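PDB 4EQQ: putative host cell surface-exposed lipoprotein from Streptococcus phage TP-J34, which acts in superinfection exclusion as the ectodomain of a phage-encoded lipoprotein, with the phage tape measure protein identified as its target. Local coordinates for residues 45-48 and 49-52; 62-65 and 66-70. One frame throughout, in Å; residues are numbered along the deposited sequence.

Interaction 1 (45-48 and 49-52)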
ATOM      1  N   LYS A  45      -0.154 -14.159  11.652  1.00 31.11           N
ATOM      2  CA  LYS A  45      -0.344 -15.543  12.086  1.00 32.18           C
ATOM      3  C   LYS A  45      -1.635 -15.788  12.866  1.00 36.15           C
ATOM      4  O   LYS A  45      -1.686 -16.667  13.719  1.00 35.47           O
ATOM      5  CB  LYS A  45       0.927 -16.146  12.777  1.00 34.94           C
ATOM      6  CG  LYS A  45       2.255 -15.913  12.028  1.00 33.01           C
ATOM      7  CD  LYS A  45       2.276 -16.592  10.670  1.00 38.00           C
ATOM      8  CE  LYS A  45       3.605 -16.421   9.973  1.00 45.53           C
ATOM      9  NZ  LYS A  45       3.563 -16.937   8.567  1.00 48.41           N
ATOM     10  N   TYR A  46      -2.695 -15.023  12.554  1.00 30.84           N
ATOM     11  CA  TYR A  46      -4.013 -15.281  13.131  1.00 29.12           C
ATOM     12  C   TYR A  46      -4.559 -16.535  12.450  1.00 30.96           C
ATOM     13  O   TYR A  46      -4.150 -16.849  11.326  1.00 28.51           O
ATOM     14  CB  TYR A  46      -4.968 -14.101  12.873  1.00 28.84           C
ATOM     15  CG  TYR A  46      -4.728 -12.973  13.848  1.00 29.88           C
ATOM     16  CD1 TYR A  46      -5.102 -13.091  15.183  1.00 31.50           C
ATOM     17  CD2 TYR A  46      -4.056 -11.819  13.458  1.00 29.15           C
ATOM     18  CE1 TYR A  46      -4.835 -12.082  16.101  1.00 31.26           C
ATOM     19  CE2 TYR A  46      -3.798 -10.792  14.363  1.00 29.47           C
ATOM     20  CZ  TYR A  46      -4.172 -10.939  15.689  1.00 33.12           C
ATOM     21  OH  TYR A  46      -3.926  -9.952  16.598  1.00 32.90           O
ATOM     22  N   SER A  47      -5.480 -17.253  13.110  1.00 27.06           N
ATOM     23  CA  SER A  47      -6.104 -18.406  12.463  1.00 26.79           C
ATOM     24  C   SER A  47      -6.982 -17.883  11.308  1.00 29.44           C
ATOM     25  O   SER A  47      -7.311 -16.688  11.270  1.00 29.00           O
ATOM     26  CB  SER A  47      -6.987 -19.160  13.456  1.00 29.05           C
ATOM     27  OG  SER A  47      -8.016 -18.298  13.915  1.00 30.66           O
ATOM     28  N   GLN A  48      -7.399 -18.765  10.402  1.00 25.70           N
ATOM     29  CA  GLN A  48      -8.309 -18.376   9.330  1.00 25.79           C
ATOM     30  C   GLN A  48      -9.636 -17.826   9.915  1.00 29.23           C
ATOM     31  O   GLN A  48     -10.158 -16.833   9.415  1.00 28.35           O
ATOM     32  CB  GLN A  48      -8.591 -19.563   8.384  1.00 26.82           C
ATOM     33  CG  GLN A  48      -9.230 -19.135   7.064  1.00 36.01           C
ATOM     34  CD  GLN A  48      -8.340 -18.209   6.258  1.00 41.31           C
ATOM     35  OE1 GLN A  48      -7.227 -18.567   5.865  1.00 38.03           O
ATOM     36  NE2 GLN A  48      -8.822 -17.009   5.983  1.00 29.02           N
ATOM     37  N   ASP A  49     -10.164 -18.457  10.976  1.00 25.30           N
ATOM     38  CA  ASP A  49     -11.411 -18.004  11.594  1.00 24.32           C
ATOM     39  C   ASP A  49     -11.307 -16.585  12.189  1.00 25.73           C
ATOM     40  O   ASP A  49     -12.238 -15.806  12.025  1.00 25.30           O
ATOM     41  CB  ASP A  49     -11.896 -19.005  12.655  1.00 25.94           C
ATOM     42  CG  ASP A  49     -12.431 -20.313  12.086  1.00 36.43           C
ATOM     43  OD1 ASP A  49     -12.768 -20.348  10.882  1.00 36.86           O
ATOM     44  OD2 ASP A  49     -12.580 -21.268  12.856  1.00 38.77           O
ATOM     45  N   ALA A  50     -10.208 -16.273  12.902  1.00 22.23           N
ATOM     46  CA  ALA A  50     -10.006 -14.943  13.507  1.00 22.02           C
ATOM     47  C   ALA A  50      -9.878 -13.879  12.390  1.00 26.66           C
ATOM     48  O   ALA A  50     -10.408 -12.777  12.519  1.00 27.00           O
ATOM     49  CB  ALA A  50      -8.752 -14.945  14.369  1.00 22.25           C
ATOM     50  N   SER A  51      -9.182 -14.229  11.299  1.00 24.30           N
ATOM     51  CA  SER A  51      -8.989 -13.325  10.161  1.00 24.58           C
ATOM     52  C   SER A  51     -10.316 -13.090   9.449  1.00 26.29           C
ATOM     53  O   SER A  51     -10.644 -11.942   9.174  1.00 24.88           O
ATOM     54  CB  SER A  51      -7.934 -13.867   9.202  1.00 25.69           C
ATOM     55  OG  SER A  51      -7.779 -12.972   8.114  1.00 26.50           O
ATOM     56  N   ASP A  52     -11.082 -14.171   9.179  1.00 23.87           N
ATOM     57  CA  ASP A  52     -12.416 -14.105   8.568  1.00 23.51           C
ATOM     58  C   ASP A  52     -13.358 -13.250   9.425  1.00 27.74           C
ATOM     59  O   ASP A  52     -14.106 -12.450   8.877  1.00 28.70           O
ATOM     60  CB  ASP A  52     -13.017 -15.511   8.362  1.00 25.07           C
ATOM     61  CG  ASP A  52     -12.314 -16.363   7.312  1.00 33.07           C
ATOM     62  OD1 ASP A  52     -11.451 -15.813   6.558  1.00 31.27           O
ATOM     63  OD2 ASP A  52     -12.579 -17.569   7.272  1.00 34.53           O
TER
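Ser47 OG accepts the backbone N-H of Ala50 at 3.2 Å, closing the first turn of helix 48-57 from just ahead of it. With chi1 at 61°, the hydroxyl oxygen stands between its own backbone N and carbonyl carbon, and from there it faces the amide three residues on. The N-H points almost straight at it (163°). The same OG lies 3.5 Å from Ala50 CB, and the carbonyl of Ser47 takes up the next amide, Ser51 N to Ser47 O at 3.1 Å. Next to the cap, Gln48 is joined twice to Asp52, one turn further on. Asp52 N reaches Gln48 O at 2.8 Å, and Gln48 NE2 donates to Asp52 OD1 at 2.9 Å. A bend of the Gln48 chain at chi2 brings its amide over to the carboxylate. The oxygen lies in the amide plane, but the donor meets OD1 on its syn side, 35° out of the carboxylate plane. That oxygen also pairs with Arg37 of helix 33-42, a second grip that should steady the carboxylate. Before the cap, Tyr46 CB rests 4.2 Å from Ala50 CB, while its side chain also touches Glu14 and Thr17 of helix 13-28. Glu14 accepts the backbone N-H of Ser47, and Ser51 OG bonds to the carbonyl of Arg37. The arrangement is a serine N-cap, followed by an i to i+4 glutamine-aspartate pair, at the start of helix 48-57.

Interaction 2 (62-65 and 66-70). With SO4 (sulfate ion), chain D.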
ATOM      1  N   TYR A  62     -14.828  -0.895   2.529  1.00 23.95           N
ATOM      2  CA  TYR A  62     -13.996  -1.334   1.407  1.00 22.98           C
ATOM      3  C   TYR A  62     -14.146  -0.485   0.146  1.00 27.36           C
ATOM      4  O   TYR A  62     -13.235  -0.485  -0.685  1.00 26.17           O
ATOM      5  CB  TYR A  62     -14.173  -2.831   1.155  1.00 22.67           C
ATOM      6  CG  TYR A  62     -13.622  -3.650   2.299  1.00 23.24           C
ATOM      7  CD1 TYR A  62     -12.246  -3.784   2.490  1.00 23.51           C
ATOM      8  CD2 TYR A  62     -14.471  -4.251   3.221  1.00 23.80           C
ATOM      9  CE1 TYR A  62     -11.734  -4.500   3.568  1.00 23.15           C
ATOM     10  CE2 TYR A  62     -13.970  -4.996   4.285  1.00 23.58           C
ATOM     11  CZ  TYR A  62     -12.605  -5.111   4.459  1.00 26.78           C
ATOM     12  OH  TYR A  62     -12.128  -5.877   5.493  1.00 25.96           O
ATOM     13  N   ASN A  63     -15.263   0.283   0.027  1.00 23.66           N
ATOM     14  CA  ASN A  63     -15.444   1.222  -1.093  1.00 23.89           C
ATOM     15  C   ASN A  63     -14.428   2.345  -0.911  1.00 26.05           C
ATOM     16  O   ASN A  63     -13.814   2.786  -1.877  1.00 25.52           O
ATOM     17  CB  ASN A  63     -16.855   1.836  -1.091  1.00 25.61           C
ATOM     18  CG  ASN A  63     -17.930   0.857  -1.465  1.00 41.53           C
ATOM     19  OD1 ASN A  63     -17.810   0.145  -2.437  1.00 30.25           O
ATOM     20  ND2 ASN A  63     -19.020   0.829  -0.724  1.00 42.68           N
ATOM     21  N   LYS A  64     -14.285   2.828   0.334  1.00 23.22           N
ATOM     22  CA  LYS A  64     -13.338   3.894   0.702  1.00 22.80           C
ATOM     23  C   LYS A  64     -11.884   3.376   0.568  1.00 26.68           C
ATOM     24  O   LYS A  64     -11.007   4.121   0.123  1.00 27.06           O
ATOM     25  CB  LYS A  64     -13.657   4.389   2.124  1.00 26.02           C
ATOM     26  CG  LYS A  64     -12.539   5.130   2.850  1.00 49.19           C
ATOM     27  CD  LYS A  64     -12.359   6.541   2.353  1.00 63.96           C
ATOM     28  CE  LYS A  64     -11.470   7.336   3.269  1.00 76.81           C
ATOM     29  NZ  LYS A  64     -11.363   8.729   2.791  1.00 85.02           N
ATOM     30  N   GLN A  65     -11.640   2.099   0.925  1.00 23.03           N
ATOM     31  CA  GLN A  65     -10.316   1.484   0.771  1.00 23.38           C
ATOM     32  C   GLN A  65      -9.932   1.468  -0.715  1.00 26.45           C
ATOM     33  O   GLN A  65      -8.795   1.773  -1.054  1.00 25.59           O
ATOM     34  CB  GLN A  65     -10.307   0.032   1.308  1.00 24.60           C
ATOM     35  CG  GLN A  65     -10.484  -0.093   2.814  1.00 27.45           C
ATOM     36  CD  GLN A  65      -9.380   0.583   3.570  1.00 40.30           C
ATOM     37  OE1 GLN A  65      -9.592   1.582   4.241  1.00 36.66           O
ATOM     38  NE2 GLN A  65      -8.185   0.052   3.482  1.00 36.95           N
ATOM     39  N   ALA A  66     -10.886   1.080  -1.594  1.00 23.55           N
ATOM     40  CA  ALA A  66     -10.668   1.031  -3.046  1.00 23.14           C
ATOM     41  C   ALA A  66     -10.365   2.423  -3.580  1.00 25.79           C
ATOM     42  O   ALA A  66      -9.459   2.567  -4.396  1.00 24.83           O
ATOM     43  CB  ALA A  66     -11.883   0.446  -3.752  1.00 23.62           C
ATOM     44  N   LEU A  67     -11.128   3.439  -3.135  1.00 23.79           N
ATOM     45  CA  LEU A  67     -10.914   4.830  -3.558  1.00 24.51           C
ATOM     46  C   LEU A  67      -9.494   5.308  -3.186  1.00 28.14           C
ATOM     47  O   LEU A  67      -8.807   5.890  -4.025  1.00 28.18           O
ATOM     48  CB  LEU A  67     -11.998   5.763  -2.948  1.00 24.65           C
ATOM     49  CG  LEU A  67     -11.857   7.275  -3.221  1.00 29.47           C
ATOM     50  CD1 LEU A  67     -11.689   7.574  -4.732  1.00 30.00           C
ATOM     51  CD2 LEU A  67     -13.029   8.043  -2.631  1.00 30.43           C
ATOM     52  N   GLU A  68      -9.068   5.060  -1.936  1.00 25.38           N
ATOM     53  CA  GLU A  68      -7.735   5.451  -1.467  1.00 25.65           C
ATOM     54  C   GLU A  68      -6.631   4.736  -2.265  1.00 27.04           C
ATOM     55  O   GLU A  68      -5.643   5.364  -2.652  1.00 25.72           O
ATOM     56  CB  GLU A  68      -7.593   5.244   0.056  1.00 27.47           C
ATOM     57  CG  GLU A  68      -8.437   6.202   0.904  1.00 34.31           C
ATOM     58  CD  GLU A  68      -8.364   7.675   0.527  1.00 50.18           C
ATOM     59  OE1 GLU A  68      -9.419   8.258   0.182  1.00 47.80           O
ATOM     60  OE2 GLU A  68      -7.237   8.217   0.478  1.00 40.59           O
ATOM     61  N   LYS A  69      -6.831   3.448  -2.575  1.00 22.62           N
ATOM     62  CA  LYS A  69      -5.855   2.711  -3.384  1.00 22.32           C
ATOM     63  C   LYS A  69      -5.828   3.263  -4.825  1.00 25.70           C
ATOM     64  O   LYS A  69      -4.759   3.385  -5.418  1.00 25.11           O
ATOM     65  CB  LYS A  69      -6.148   1.192  -3.384  1.00 24.25           C
ATOM     66  CG  LYS A  69      -4.954   0.363  -3.868  1.00 30.94           C
ATOM     67  CD  LYS A  69      -3.735   0.506  -2.921  1.00 35.85           C
ATOM     68  CE  LYS A  69      -2.490  -0.169  -3.441  1.00 36.76           C
ATOM     69  NZ  LYS A  69      -2.686  -1.638  -3.586  1.00 40.20           N
ATOM     70  N   ALA A  70      -7.013   3.582  -5.376  1.00 21.86           N
ATOM     71  CA  ALA A  70      -7.174   4.136  -6.724  1.00 22.09           C
ATOM     72  C   ALA A  70      -6.438   5.480  -6.832  1.00 26.44           C
ATOM     73  O   ALA A  70      -5.737   5.699  -7.816  1.00 26.39           O
ATOM     74  CB  ALA A  70      -8.664   4.331  -7.044  1.00 22.15           C
TER
HETATM   75  S   SO4 D 202      -0.332  -3.852  -1.948  1.00 82.65           S
HETATM   76  O1  SO4 D 202      -0.937  -3.658  -0.624  1.00 82.45           O
HETATM   77  O2  SO4 D 202      -0.445  -2.631  -2.734  1.00 80.68           O
HETATM   78  O3  SO4 D 202       1.090  -4.173  -1.797  1.00 83.76           O
HETATM   79  O4  SO4 D 202      -1.012  -4.956  -2.638  1.00 82.21           O
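A sulfate ion, probably from the crystallisation liquor, sits at the end of Lys69, whose NZ donates to SO4 O2 at 2.6 Å. The Lys69 chain bends at chi2 and again at chi4 (-62°) to turn its ammonium to the anion. Asp92 and Tyr73 also bind this NZ, and Lys69 and Gln72 of the second subunit hold the sulfate too, so the anion bridges the two chains. Elsewhere on the helix, Lys64 NZ forms a salt bridge with Glu68 OE1 that is weak as a hydrogen bond, at 3.3 Å. Lys64 bends at chi2 (76°) and slants across the Glu68 chain, with CE 4.0 Å from Glu68 CG. Lys71 is a further partner of Glu68 OE1, so the carboxylate probably balances two positive charges. Beneath these side chains the backbone is regular: Glu68 N bonds to Lys64 O at 3.0 Å, and Lys69 N to Gln65 O at 3.0 Å. Ala66 CB packs 3.5 Å from Tyr62 O. Tyr62 OH bonds to the carbonyl of Val55, in the preceding helix. Together they make the first two and a half turns of alpha-helix 62-77, braced on its surface by an i to i+4 lysine-glutamate salt bridge.

Interactions 1 and 2 come in series along the chain and lie on opposite sides of its centre, 23 Å apart between centres and about 7 Å between nearest atoms, without touching. Interaction 1 starts helix 48-57 and interaction 2 starts helix 62-77. The two helices follow each other directly, joined by the short segment 58-61. The contacts thus fall in different lipoprotein family regions of an all-helical ectodomain, consistent with its helix-turn-helix fold. No other protein chain touches either stretch directly; Lys69 of interaction 2 is linked to the second subunit by way of the sulfate, which Lys69 and Gln72 of that subunit also bind.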